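Local coordinates for 361aa long hypothetical D-aminopeptidase (Pyrococcus horikoshii, PDB 2DRH), which probably acts as an aminopeptidase of the DmpA-like S58 peptidase family, although its own substrate and physiological role have not been established, at residues A[40-43]-A[44-47]; A[97-100]-A[101-105]; A[117-120]-A[121-124]; A[147-150]-A[151-155]; A[334-337]-A[338-341]. One frame throughout, in Å; residues are numbered along the deposited sequence.

Contact 1: A[40-43]-A[44-47]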
loop_
_atom_site.group_PDB
_atom_site.type_symbol
_atom_site.label_atom_id
_atom_site.label_comp_id
_atom_site.label_asym_id
_atom_site.label_seq_id
_atom_site.Cartn_x
_atom_site.Cartn_y
_atom_site.Cartn_z
ATOM N N LYS A 40 -17.733 40.323 7.471
ATOM C CA LYS A 40 -18.127 39.692 6.219
ATOM C C LYS A 40 -16.941 39.189 5.402
ATOM O O LYS A 40 -15.887 39.821 5.361
ATOM C CB LYS A 40 -18.928 40.704 5.399
ATOM C CG LYS A 40 -20.307 40.245 4.964
ATOM C CD LYS A 40 -20.256 39.552 3.620
ATOM C CE LYS A 40 -21.650 39.395 3.026
ATOM N NZ LYS A 40 -21.578 38.895 1.621
ATOM N N LEU A 41 -17.116 38.048 4.748
ATOM C CA LEU A 41 -16.051 37.497 3.924
ATOM C C LEU A 41 -15.978 38.217 2.584
ATOM O O LEU A 41 -16.983 38.366 1.894
ATOM C CB LEU A 41 -16.277 36.004 3.670
ATOM C CG LEU A 41 -15.361 35.379 2.611
ATOM C CD1 LEU A 41 -13.917 35.385 3.105
ATOM C CD2 LEU A 41 -15.818 33.960 2.313
ATOM N N ILE A 42 -14.787 38.687 2.237
ATOM C CA ILE A 42 -14.564 39.342 0.957
ATOM C C ILE A 42 -13.500 38.468 0.315
ATOM O O ILE A 42 -12.303 38.710 0.486
ATOM C CB ILE A 42 -14.025 40.788 1.118
ATOM C CG1 ILE A 42 -15.062 41.662 1.831
ATOM C CG2 ILE A 42 -13.712 41.380 -0.259
ATOM C CD1 ILE A 42 -14.617 43.093 2.049
ATOM N N PRO A 43 -13.930 37.420 -0.414
ATOM C CA PRO A 43 -13.052 36.462 -1.099
ATOM C C PRO A 43 -11.893 37.089 -1.858
ATOM O O PRO A 43 -12.090 37.833 -2.818
ATOM C CB PRO A 43 -14.015 35.693 -2.010
ATOM C CG PRO A 43 -15.154 36.658 -2.216
ATOM C CD PRO A 43 -15.328 37.232 -0.841
ATOM N N GLY A 44 -10.678 36.775 -1.413
ATOM C CA GLY A 44 -9.492 37.320 -2.044
ATOM C C GLY A 44 -8.902 38.443 -1.222
ATOM O O GLY A 44 -7.741 38.815 -1.397
ATOM N N LYS A 45 -9.699 38.982 -0.305
ATOM C CA LYS A 45 -9.247 40.079 0.542
ATOM C C LYS A 45 -9.136 39.701 2.027
ATOM O O LYS A 45 -8.124 39.989 2.675
ATOM C CB LYS A 45 -10.193 41.271 0.370
ATOM C CG LYS A 45 -9.922 42.430 1.303
ATOM C CD LYS A 45 -10.934 43.546 1.096
ATOM C CE LYS A 45 -10.818 44.587 2.191
ATOM N NZ LYS A 45 -11.058 43.968 3.528
ATOM N N GLY A 46 -10.169 39.060 2.561
ATOM C CA GLY A 46 -10.147 38.671 3.960
ATOM C C GLY A 46 -11.542 38.470 4.514
ATOM O O GLY A 46 -12.502 38.449 3.747
ATOM N N PRO A 47 -11.700 38.322 5.841
ATOM C CA PRO A 47 -10.670 38.328 6.892
ATOM C C PRO A 47 -9.623 37.228 6.715
ATOM O O PRO A 47 -9.926 36.150 6.204
ATOM C CB PRO A 47 -11.483 38.133 8.169
ATOM C CG PRO A 47 -12.803 38.763 7.828
ATOM C CD PRO A 47 -13.046 38.247 6.437
#
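A tight reverse turn at Ile42, Pro43, Gly44 and Lys45 folds the loop between strands 28-36 and 48-56 back on itself, and the carbonyl of Ile42 is its hub. Lys45 N donates to Ile42 O at 2.7 Å and closes the turn; Gly46 N donates to the same Ile42 O at 3.0 Å, tilted 30° from the carbonyl plane. In the reverse direction Ile42 N reaches Gly46 O at 2.7 Å, with an N-H...O angle of 170°, a nearly straight bond that makes Ile42 and Gly46 an antiparallel hydrogen-bonded pair. Pro43 has the extended angles of the first corner of a type II turn, and Gly44 has a positive phi at the second.

The side chains of Ile42 and Lys45 run side by side and point the same way. Because Lys45 has its CG trans to the backbone N (chi1 174°), its methylenes follow the isoleucine: Ile42 CG2 lies 3.6 Å from Lys45 CB, and Ile42 CD1 lies 3.8 Å from Lys45 CD. Nearer the base, Leu41 CD1 comes within 3.4 Å of Gly46 O, and the ring of Pro47, which follows a cis peptide bond, places CD 3.4 Å from Lys40 O.

Asp143 holds the turn from outside by accepting from Gly44 N, and Asp337 accepts from Leu41 N just before it. With both Lys45 N and Gly46 N donating to Ile42 O, two successive residues face a single one, the signature of a classic beta bulge, here set directly beside a type II turn.

Contact 2: A[97-100]-A[101-105]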
loop_
_atom_site.group_PDB
_atom_site.type_symbol
_atom_site.label_atom_id
_atom_site.label_comp_id
_atom_site.label_asym_id
_atom_site.label_seq_id
_atom_site.Cartn_x
_atom_site.Cartn_y
_atom_site.Cartn_z
ATOM N N ILE A 97 6.901 21.687 5.974
ATOM C CA ILE A 97 6.047 22.861 5.961
ATOM C C ILE A 97 4.572 22.525 6.065
ATOM O O ILE A 97 4.074 21.598 5.417
ATOM C CB ILE A 97 6.278 23.686 4.661
ATOM C CG1 ILE A 97 7.767 24.025 4.514
ATOM C CG2 ILE A 97 5.444 24.963 4.688
ATOM C CD1 ILE A 97 8.286 24.970 5.585
ATOM N N LEU A 98 3.880 23.298 6.893
ATOM C CA LEU A 98 2.456 23.132 7.099
ATOM C C LEU A 98 1.804 24.472 6.787
ATOM O O LEU A 98 2.366 25.525 7.094
ATOM C CB LEU A 98 2.171 22.738 8.551
ATOM C CG LEU A 98 3.014 21.581 9.109
ATOM C CD1 LEU A 98 2.528 21.220 10.506
ATOM C CD2 LEU A 98 2.922 20.382 8.194
ATOM N N THR A 99 0.636 24.425 6.156
ATOM C CA THR A 99 -0.106 25.633 5.826
ATOM C C THR A 99 -1.546 25.263 5.472
ATOM O O THR A 99 -1.978 24.148 5.746
ATOM C CB THR A 99 0.545 26.401 4.664
ATOM O OG1 THR A 99 -0.095 27.675 4.535
ATOM C CG2 THR A 99 0.431 25.622 3.349
ATOM N N ASN A 100 -2.302 26.186 4.888
ATOM C CA ASN A 100 -3.684 25.859 4.554
ATOM C C ASN A 100 -3.765 25.121 3.222
ATOM O O ASN A 100 -2.864 25.213 2.380
ATOM C CB ASN A 100 -4.566 27.120 4.540
ATOM C CG ASN A 100 -4.264 28.042 3.378
ATOM O OD1 ASN A 100 -4.558 27.727 2.223
ATOM N ND2 ASN A 100 -3.671 29.194 3.676
ATOM N N THR A 101 -4.855 24.389 3.036
ATOM C CA THR A 101 -5.054 23.597 1.828
ATOM C C THR A 101 -4.734 24.284 0.507
ATOM O O THR A 101 -3.996 23.735 -0.313
ATOM C CB THR A 101 -6.498 23.071 1.742
ATOM O OG1 THR A 101 -6.868 22.505 3.002
ATOM C CG2 THR A 101 -6.612 21.986 0.652
ATOM N N LEU A 102 -5.281 25.477 0.293
ATOM C CA LEU A 102 -5.064 26.183 -0.963
ATOM C C LEU A 102 -3.738 26.917 -1.104
ATOM O O LEU A 102 -3.455 27.467 -2.165
ATOM C CB LEU A 102 -6.223 27.147 -1.224
ATOM C CG LEU A 102 -7.446 26.593 -1.974
ATOM C CD1 LEU A 102 -7.772 25.193 -1.519
ATOM C CD2 LEU A 102 -8.628 27.521 -1.753
ATOM N N SER A 103 -2.923 26.924 -0.052
ATOM C CA SER A 103 -1.614 27.588 -0.115
ATOM C C SER A 103 -0.462 26.607 -0.357
ATOM O O SER A 103 0.705 27.011 -0.358
ATOM C CB SER A 103 -1.328 28.354 1.182
ATOM O OG SER A 103 -2.180 29.475 1.345
ATOM N N ILE A 104 -0.768 25.328 -0.574
ATOM C CA ILE A 104 0.300 24.353 -0.777
ATOM C C ILE A 104 1.201 24.696 -1.960
ATOM O O ILE A 104 2.410 24.442 -1.922
ATOM C CB ILE A 104 -0.238 22.912 -0.963
ATOM C CG1 ILE A 104 -1.132 22.829 -2.199
ATOM C CG2 ILE A 104 -0.975 22.470 0.298
ATOM C CD1 ILE A 104 -1.436 21.402 -2.627
ATOM N N GLY A 105 0.617 25.274 -3.005
ATOM C CA GLY A 105 1.408 25.645 -4.161
ATOM C C GLY A 105 2.377 26.749 -3.780
ATOM O O GLY A 105 3.555 26.719 -4.149
#
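Asn100 turns its CG into the position between backbone N and carbonyl carbon (chi1 70°), which swings the amide forward over the turn that follows and brings it against Ser103. Thr99 has its OG1 trans to the backbone N (chi1 -171°), and this sets both of its branches against the same serine: OG1 lies 3.6 Å from Ser103 CB, while Thr99 CG2 is 3.9 Å from that carbon.

The bond that defines the turn is in the backbone. Ser103 N donates to Asn100 O at 3.0 Å with an N-H...O angle of 152°. Thr101 and Leu102 have the helical angles of a type I turn between them, so the chain leaves strand 96-100 and heads into helix 104-118 within one bend. Over this bend the amide of Asn100 sits close to polar atoms: Asn100 OD1 is 2.9 Å from Ser103 N, and Asn100 ND2 is 2.8 Å from Ser103 OG. Ile104 CG2 packs at 3.9 Å from Asn100 O.

The polar groups have partners beyond the turn. Asn100 ND2 donates to Thr50 OG1, Thr99 OG1 is bonded to Gly51 O on the adjacent strand 48-56, and Thr101 OG1 is bonded to Glu135 OE1. Leu102 and Thr101 also pack on Ser128 of the second subunit.

This is the first connection of the beta-alpha-beta unit 96-100, 104-118, 132-136. Its chemistry implies that the buried Thr99 OG1, Thr101 OG1 and Asn100 ND2 are satisfied by neighbouring strands, and the bond to Thr50 would restrain rotation of the Asn100 amide.

Contact 3: A[117-120]-A[121-124]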
loop_
_atom_site.group_PDB
_atom_site.type_symbol
_atom_site.label_atom_id
_atom_site.label_comp_id
_atom_site.label_asym_id
_atom_site.label_seq_id
_atom_site.Cartn_x
_atom_site.Cartn_y
_atom_site.Cartn_z
ATOM N N GLU A 117 18.508 28.174 -2.692
ATOM C CA GLU A 117 19.470 29.135 -2.173
ATOM C C GLU A 117 20.586 28.391 -1.455
ATOM O O GLU A 117 21.761 28.712 -1.616
ATOM C CB GLU A 117 18.797 30.095 -1.189
ATOM C CG GLU A 117 18.153 31.297 -1.834
ATOM C CD GLU A 117 19.152 32.132 -2.608
ATOM O OE1 GLU A 117 20.187 32.523 -2.018
ATOM O OE2 GLU A 117 18.900 32.400 -3.805
ATOM N N GLU A 118 20.201 27.386 -0.675
ATOM C CA GLU A 118 21.141 26.589 0.104
ATOM C C GLU A 118 21.852 25.497 -0.684
ATOM O O GLU A 118 22.798 24.894 -0.186
ATOM C CB GLU A 118 20.410 25.952 1.287
ATOM C CG GLU A 118 19.758 26.954 2.229
ATOM C CD GLU A 118 20.776 27.794 2.977
ATOM O OE1 GLU A 118 21.506 28.573 2.332
ATOM O OE2 GLU A 118 20.850 27.671 4.215
ATOM N N ASN A 119 21.398 25.242 -1.909
ATOM C CA ASN A 119 21.996 24.199 -2.741
ATOM C C ASN A 119 21.984 24.601 -4.212
ATOM O O ASN A 119 20.975 24.431 -4.899
ATOM C CB ASN A 119 21.212 22.898 -2.572
ATOM C CG ASN A 119 21.110 22.458 -1.126
ATOM O OD1 ASN A 119 21.986 21.775 -0.614
ATOM N ND2 ASN A 119 20.037 22.856 -0.462
ATOM N N GLU A 120 23.108 25.117 -4.698
ATOM C CA GLU A 120 23.214 25.552 -6.085
ATOM C C GLU A 120 23.478 24.422 -7.071
ATOM O O GLU A 120 23.482 24.647 -8.284
ATOM C CB GLU A 120 24.327 26.591 -6.230
ATOM C CG GLU A 120 24.070 27.896 -5.518
ATOM C CD GLU A 120 25.294 28.782 -5.513
ATOM O OE1 GLU A 120 26.341 28.330 -4.994
ATOM O OE2 GLU A 120 25.212 29.921 -6.027
ATOM N N ASP A 121 23.713 23.216 -6.562
ATOM C CA ASP A 121 23.974 22.083 -7.436
ATOM C C ASP A 121 22.682 21.414 -7.907
ATOM O O ASP A 121 22.681 20.654 -8.871
ATOM C CB ASP A 121 24.893 21.073 -6.734
ATOM C CG ASP A 121 24.403 20.691 -5.354
ATOM O OD1 ASP A 121 23.842 21.556 -4.653
ATOM O OD2 ASP A 121 24.595 19.523 -4.955
ATOM N N ILE A 122 21.580 21.710 -7.231
ATOM C CA ILE A 122 20.286 21.142 -7.601
ATOM C C ILE A 122 19.873 21.668 -8.977
ATOM O O ILE A 122 19.894 22.870 -9.216
ATOM C CB ILE A 122 19.206 21.512 -6.557
ATOM C CG1 ILE A 122 19.515 20.815 -5.228
ATOM C CG2 ILE A 122 17.818 21.131 -7.064
ATOM C CD1 ILE A 122 18.500 21.089 -4.122
ATOM N N GLY A 123 19.521 20.762 -9.885
ATOM C CA GLY A 123 19.103 21.168 -11.218
ATOM C C GLY A 123 20.245 21.407 -12.195
ATOM O O GLY A 123 20.014 21.766 -13.353
ATOM N N VAL A 124 21.480 21.203 -11.738
ATOM C CA VAL A 124 22.651 21.411 -12.585
ATOM C C VAL A 124 23.589 20.195 -12.592
ATOM O O VAL A 124 23.758 19.544 -13.620
ATOM C CB VAL A 124 23.454 22.656 -12.125
ATOM C CG1 VAL A 124 24.495 23.030 -13.167
ATOM C CG2 VAL A 124 22.518 23.811 -11.873
#
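Asn119 and Ile122 make the innermost contact: Asn119 CB lies 3.6 Å from Ile122 CD1, so the methylene of the asparagine and the tip of the isoleucine meet as an apolar patch. The same Asn119 CB is approached by Asp121 OD1, also at 3.6 Å. Asp121 puts its CG between backbone N and carbonyl carbon (chi1 51°), which folds the carboxylate back over the preceding residues. Val124 CG2 rests 3.8 Å from Glu120 O.

Around this shell the backbone closes a turn, with Val124 N donating to Asp121 O at 3.2 Å. Ile122 has extended angles and Gly123 a positive phi, as in a type II turn.

Farther out, Lys64 bridges the two polar side chains, forming a salt bridge with Asp121 OD1 and a hydrogen bond with Asn119 OD1, to which Asn61 ND2 also bonds; Tyr293 OH holds Asp121 OD2. The other end of the amide is tied to the helix, Asn119 ND2 donating to Ile115 O. NH1 of Arg145 of the second subunit donates to both Asn119 O and Ile122 O.

The geometry is that of a chain leaving helix 104-118 and bending through a type II turn at a subunit interface.

Contact 4: A[147-150]-A[151-155]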
loop_
_atom_site.group_PDB
_atom_site.type_symbol
_atom_site.label_atom_id
_atom_site.label_comp_id
_atom_site.label_asym_id
_atom_site.label_seq_id
_atom_site.Cartn_x
_atom_site.Cartn_y
_atom_site.Cartn_z
ATOM N N ARG A 147 -5.655 32.955 -0.760
ATOM C CA ARG A 147 -4.240 32.575 -0.741
ATOM C C ARG A 147 -3.383 33.712 -0.200
ATOM O O ARG A 147 -2.594 34.318 -0.925
ATOM C CB ARG A 147 -3.773 32.185 -2.148
ATOM C CG ARG A 147 -4.411 30.894 -2.653
ATOM C CD ARG A 147 -4.906 31.024 -4.089
ATOM N NE ARG A 147 -4.023 30.364 -5.038
ATOM C CZ ARG A 147 -4.205 30.361 -6.353
ATOM N NH1 ARG A 147 -5.245 30.993 -6.894
ATOM N NH2 ARG A 147 -3.352 29.712 -7.129
ATOM N N HIS A 148 -3.534 33.992 1.087
ATOM C CA HIS A 148 -2.802 35.084 1.713
ATOM C C HIS A 148 -1.376 34.724 2.111
ATOM O O HIS A 148 -0.548 35.605 2.341
ATOM C CB HIS A 148 -3.617 35.601 2.901
ATOM C CG HIS A 148 -4.981 36.070 2.506
ATOM N ND1 HIS A 148 -5.179 37.162 1.686
ATOM C CD2 HIS A 148 -6.207 35.539 2.726
ATOM C CE1 HIS A 148 -6.466 37.279 1.416
ATOM N NE2 HIS A 148 -7.111 36.306 2.033
ATOM N N VAL A 149 -1.086 33.430 2.179
ATOM C CA VAL A 149 0.264 32.993 2.505
ATOM C C VAL A 149 1.154 33.409 1.342
ATOM O O VAL A 149 0.802 33.190 0.183
ATOM C CB VAL A 149 0.355 31.464 2.632
ATOM C CG1 VAL A 149 1.814 31.041 2.672
ATOM C CG2 VAL A 149 -0.374 30.997 3.879
ATOM N N LYS A 150 2.298 34.013 1.644
ATOM C CA LYS A 150 3.221 34.425 0.597
ATOM C C LYS A 150 4.475 33.565 0.660
ATOM O O LYS A 150 4.846 33.071 1.729
ATOM C CB LYS A 150 3.599 35.902 0.747
ATOM C CG LYS A 150 2.432 36.865 0.601
ATOM C CD LYS A 150 2.907 38.313 0.516
ATOM C CE LYS A 150 3.411 38.668 -0.886
ATOM N NZ LYS A 150 4.479 37.749 -1.395
ATOM N N ARG A 151 5.122 33.387 -0.485
ATOM C CA ARG A 151 6.326 32.586 -0.544
ATOM C C ARG A 151 7.370 33.013 0.490
ATOM O O ARG A 151 8.004 32.161 1.103
ATOM C CB ARG A 151 6.916 32.621 -1.960
ATOM C CG ARG A 151 7.192 34.003 -2.527
ATOM C CD ARG A 151 7.361 33.924 -4.038
ATOM N NE ARG A 151 8.377 32.948 -4.425
ATOM C CZ ARG A 151 8.438 32.369 -5.621
ATOM N NH1 ARG A 151 7.536 32.667 -6.553
ATOM N NH2 ARG A 151 9.400 31.491 -5.885
ATOM N N GLU A 152 7.529 34.318 0.704
ATOM C CA GLU A 152 8.513 34.808 1.677
ATOM C C GLU A 152 8.179 34.319 3.078
ATOM O O GLU A 152 9.071 34.167 3.918
ATOM C CB GLU A 152 8.568 36.339 1.729
ATOM C CG GLU A 152 8.576 37.058 0.406
ATOM C CD GLU A 152 7.177 37.296 -0.118
ATOM O OE1 GLU A 152 6.542 36.333 -0.586
ATOM O OE2 GLU A 152 6.704 38.450 -0.046
ATOM N N HIS A 153 6.890 34.101 3.333
ATOM C CA HIS A 153 6.443 33.636 4.644
ATOM C C HIS A 153 7.054 32.277 4.959
ATOM O O HIS A 153 7.375 31.982 6.111
ATOM C CB HIS A 153 4.912 33.553 4.683
ATOM C CG HIS A 153 4.235 34.887 4.594
ATOM N ND1 HIS A 153 2.919 35.031 4.208
ATOM C CD2 HIS A 153 4.693 36.138 4.843
ATOM C CE1 HIS A 153 2.595 36.313 4.223
ATOM N NE2 HIS A 153 3.655 37.006 4.606
ATOM N N VAL A 154 7.230 31.462 3.924
ATOM C CA VAL A 154 7.804 30.136 4.087
ATOM C C VAL A 154 9.282 30.225 4.466
ATOM O O VAL A 154 9.750 29.499 5.342
ATOM C CB VAL A 154 7.671 29.305 2.797
ATOM C CG1 VAL A 154 8.283 27.920 3.009
ATOM C CG2 VAL A 154 6.203 29.186 2.408
ATOM N N VAL A 155 10.015 31.109 3.800
ATOM C CA VAL A 155 11.428 31.284 4.097
ATOM C C VAL A 155 11.588 31.847 5.511
ATOM O O VAL A 155 12.480 31.438 6.253
ATOM C CB VAL A 155 12.101 32.244 3.087
ATOM C CG1 VAL A 155 13.570 32.466 3.475
ATOM C CG2 VAL A 155 12.009 31.661 1.668
#
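The imidazole of His153 has Lys150 CB over one face, 3.8 Å from the ring centroid and 18° off the ring normal, a CH-pi contact offset toward the rim. Val149 CA lies at the ring edge, in its plane, and His148 O is also at the edge, 3.7 Å from His153 CE1. Val32 and Leu34 of strand 28-36 touch the histidine as well.

The second flat group is the carboxylate of Glu152, gripped at both oxygens by one ammonium. Lys150 NZ donates to Glu152 OE1 at 2.6 Å and to Glu152 OE2 at 2.7 Å, each oxygen using its syn lone pair. The lysine chain is bent at chi3 (80°) and chi4, which curls NZ round to the glutamate, and Glu152 is bent at chi2 to meet it.

In the backbone, His153 N donates to Lys150 O at 2.8 Å with a bent N-H...O angle of 133°, an i to i+3 bond closing a turn that leads into helix 151-160. Lys150 thus meets the first turn of the helix through backbone, aliphatic chain and ammonium.

Nearby, Arg151 makes a salt bridge with Asp113 of its own chain, while Arg147 pairs with Asp113 and Glu109, both of the second subunit. The two-pronged salt bridge lies on exposed residues, so solvent probably weakens its electrostatic contribution; its bidentate geometry nonetheless ties the bent end of the lysine to the carboxylate while CB rests on the ring.

Contact 5: A[334-337]-A[338-341]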
loop_
_atom_site.group_PDB
_atom_site.type_symbol
_atom_site.label_atom_id
_atom_site.label_comp_id
_atom_site.label_asym_id
_atom_site.label_seq_id
_atom_site.Cartn_x
_atom_site.Cartn_y
_atom_site.Cartn_z
ATOM N N ASP A 334 -12.200 35.227 16.091
ATOM C CA ASP A 334 -13.271 35.493 15.145
ATOM C C ASP A 334 -12.657 35.470 13.754
ATOM O O ASP A 334 -11.448 35.653 13.601
ATOM C CB ASP A 334 -13.886 36.865 15.405
ATOM C CG ASP A 334 -12.932 37.995 15.091
ATOM O OD1 ASP A 334 -11.863 38.070 15.730
ATOM O OD2 ASP A 334 -13.246 38.805 14.198
ATOM N N GLY A 335 -13.485 35.250 12.742
ATOM C CA GLY A 335 -12.968 35.206 11.388
ATOM C C GLY A 335 -13.981 35.643 10.354
ATOM O O GLY A 335 -14.906 36.393 10.657
ATOM N N ARG A 336 -13.803 35.168 9.128
ATOM C CA ARG A 336 -14.693 35.518 8.030
ATOM C C ARG A 336 -16.152 35.310 8.399
ATOM O O ARG A 336 -16.494 34.364 9.103
ATOM C CB ARG A 336 -14.329 34.706 6.779
ATOM C CG ARG A 336 -14.494 33.195 6.897
ATOM C CD ARG A 336 -15.840 32.747 6.341
ATOM N NE ARG A 336 -15.853 31.324 6.006
ATOM C CZ ARG A 336 -16.861 30.712 5.387
ATOM N NH1 ARG A 336 -17.943 31.403 5.034
ATOM N NH2 ARG A 336 -16.786 29.413 5.117
ATOM N N ASP A 337 -17.005 36.207 7.916
ATOM C CA ASP A 337 -18.438 36.162 8.198
ATOM C C ASP A 337 -18.737 36.118 9.690
ATOM O O ASP A 337 -19.698 35.481 10.122
ATOM C CB ASP A 337 -19.098 34.966 7.510
ATOM C CG ASP A 337 -19.089 35.089 6.004
ATOM O OD1 ASP A 337 -19.243 36.226 5.502
ATOM O OD2 ASP A 337 -18.940 34.054 5.322
ATOM N N ASN A 338 -17.908 36.798 10.473
ATOM C CA ASN A 338 -18.088 36.847 11.915
ATOM C C ASN A 338 -18.131 35.472 12.579
ATOM O O ASN A 338 -18.634 35.330 13.698
ATOM C CB ASN A 338 -19.362 37.623 12.258
ATOM C CG ASN A 338 -19.305 39.061 11.786
ATOM O OD1 ASN A 338 -18.384 39.804 12.134
ATOM N ND2 ASN A 338 -20.291 39.464 10.987
ATOM N N HIS A 339 -17.616 34.459 11.888
ATOM C CA HIS A 339 -17.570 33.117 12.454
ATOM C C HIS A 339 -16.632 33.176 13.664
ATOM O O HIS A 339 -15.638 33.907 13.644
ATOM C CB HIS A 339 -17.018 32.132 11.421
ATOM C CG HIS A 339 -18.008 31.731 10.372
ATOM N ND1 HIS A 339 -17.659 30.987 9.265
ATOM C CD2 HIS A 339 -19.345 31.935 10.281
ATOM C CE1 HIS A 339 -18.737 30.747 8.540
ATOM N NE2 HIS A 339 -19.773 31.311 9.134
ATOM N N VAL A 340 -16.941 32.428 14.719
ATOM C CA VAL A 340 -16.075 32.435 15.894
ATOM C C VAL A 340 -15.926 31.068 16.559
ATOM O O VAL A 340 -16.876 30.290 16.634
ATOM C CB VAL A 340 -16.572 33.442 16.970
ATOM C CG1 VAL A 340 -16.685 34.839 16.371
ATOM C CG2 VAL A 340 -17.910 32.993 17.531
ATOM N N ARG A 341 -14.710 30.795 17.025
ATOM C CA ARG A 341 -14.374 29.557 17.719
ATOM C C ARG A 341 -13.757 29.996 19.037
ATOM O O ARG A 341 -12.782 30.753 19.047
ATOM C CB ARG A 341 -13.338 28.730 16.939
ATOM C CG ARG A 341 -13.812 28.142 15.619
ATOM C CD ARG A 341 -15.021 27.228 15.782
ATOM N NE ARG A 341 -15.135 26.311 14.651
ATOM C CZ ARG A 341 -16.239 25.639 14.325
ATOM N NH1 ARG A 341 -17.343 25.777 15.042
ATOM N NH2 ARG A 341 -16.232 24.823 13.280
#
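His339 O accepts from Gly335 N at 2.7 Å (N-H...O angle 141°); a weaker CA-H...O contact from Asp334 CA to His339 O, 3.2 Å, adds to it. Beside them, Asp334 CB and Val340 CG1 meet at 3.6 Å.

Farther toward the tip, His339 N donates to Arg336 O at 3.0 Å and closes a type I' turn, both central residues, Asp337 and Asn338, in the left-handed region. This makes a short antiparallel hairpin in which Asp334 and Val340 form a non-hydrogen-bonded pair, joining strands 333-334 and 340-341.

Arg336 CG sits between backbone N and carbonyl carbon and the chain bends at chi2, which lays the guanidinium alongside His339, their planes 46° apart, with His339 CE1 over the guanidinium centre, 3.6 Å above its plane. Asp337 CB makes a CH-pi contact over one face of the His339 ring, offset toward the rim, 4.2 Å from the centroid and 15° off the normal. The carboxylate of Asp337 forms a salt bridge at the guanidinium edge, Arg336 NH1 donating to Asp337 OD2 at 2.8 Å. Arg336 NH2 also reaches Val124 O of the second subunit, while His339 ND1 bonds to Tyr140 O and its ring stacks on Tyr140.

Overall arrangement
From the N terminus, contact 1 closes a turn in the loop between strands 28-36 and 48-56; contact 2 then leaves the inner strand 96-100 for helix 104-118, at whose far end contact 3 closes another turn. Contact 4 leads the chain into helix 151-160, and contact 5 closes the late hairpin 334-341. All five follow in series, so none nests or crosses. In space, contact 5 returns to contact 1, their centres about 11 Å apart, and contact 4 touches both contact 2, at Val149, and contact 1, at His148. Contact 3 touches none of the others and lies farthest from contact 5, their centres about 43 Å apart, yet the subunit interface brings contact 3 of one copy to contact 5 of the second.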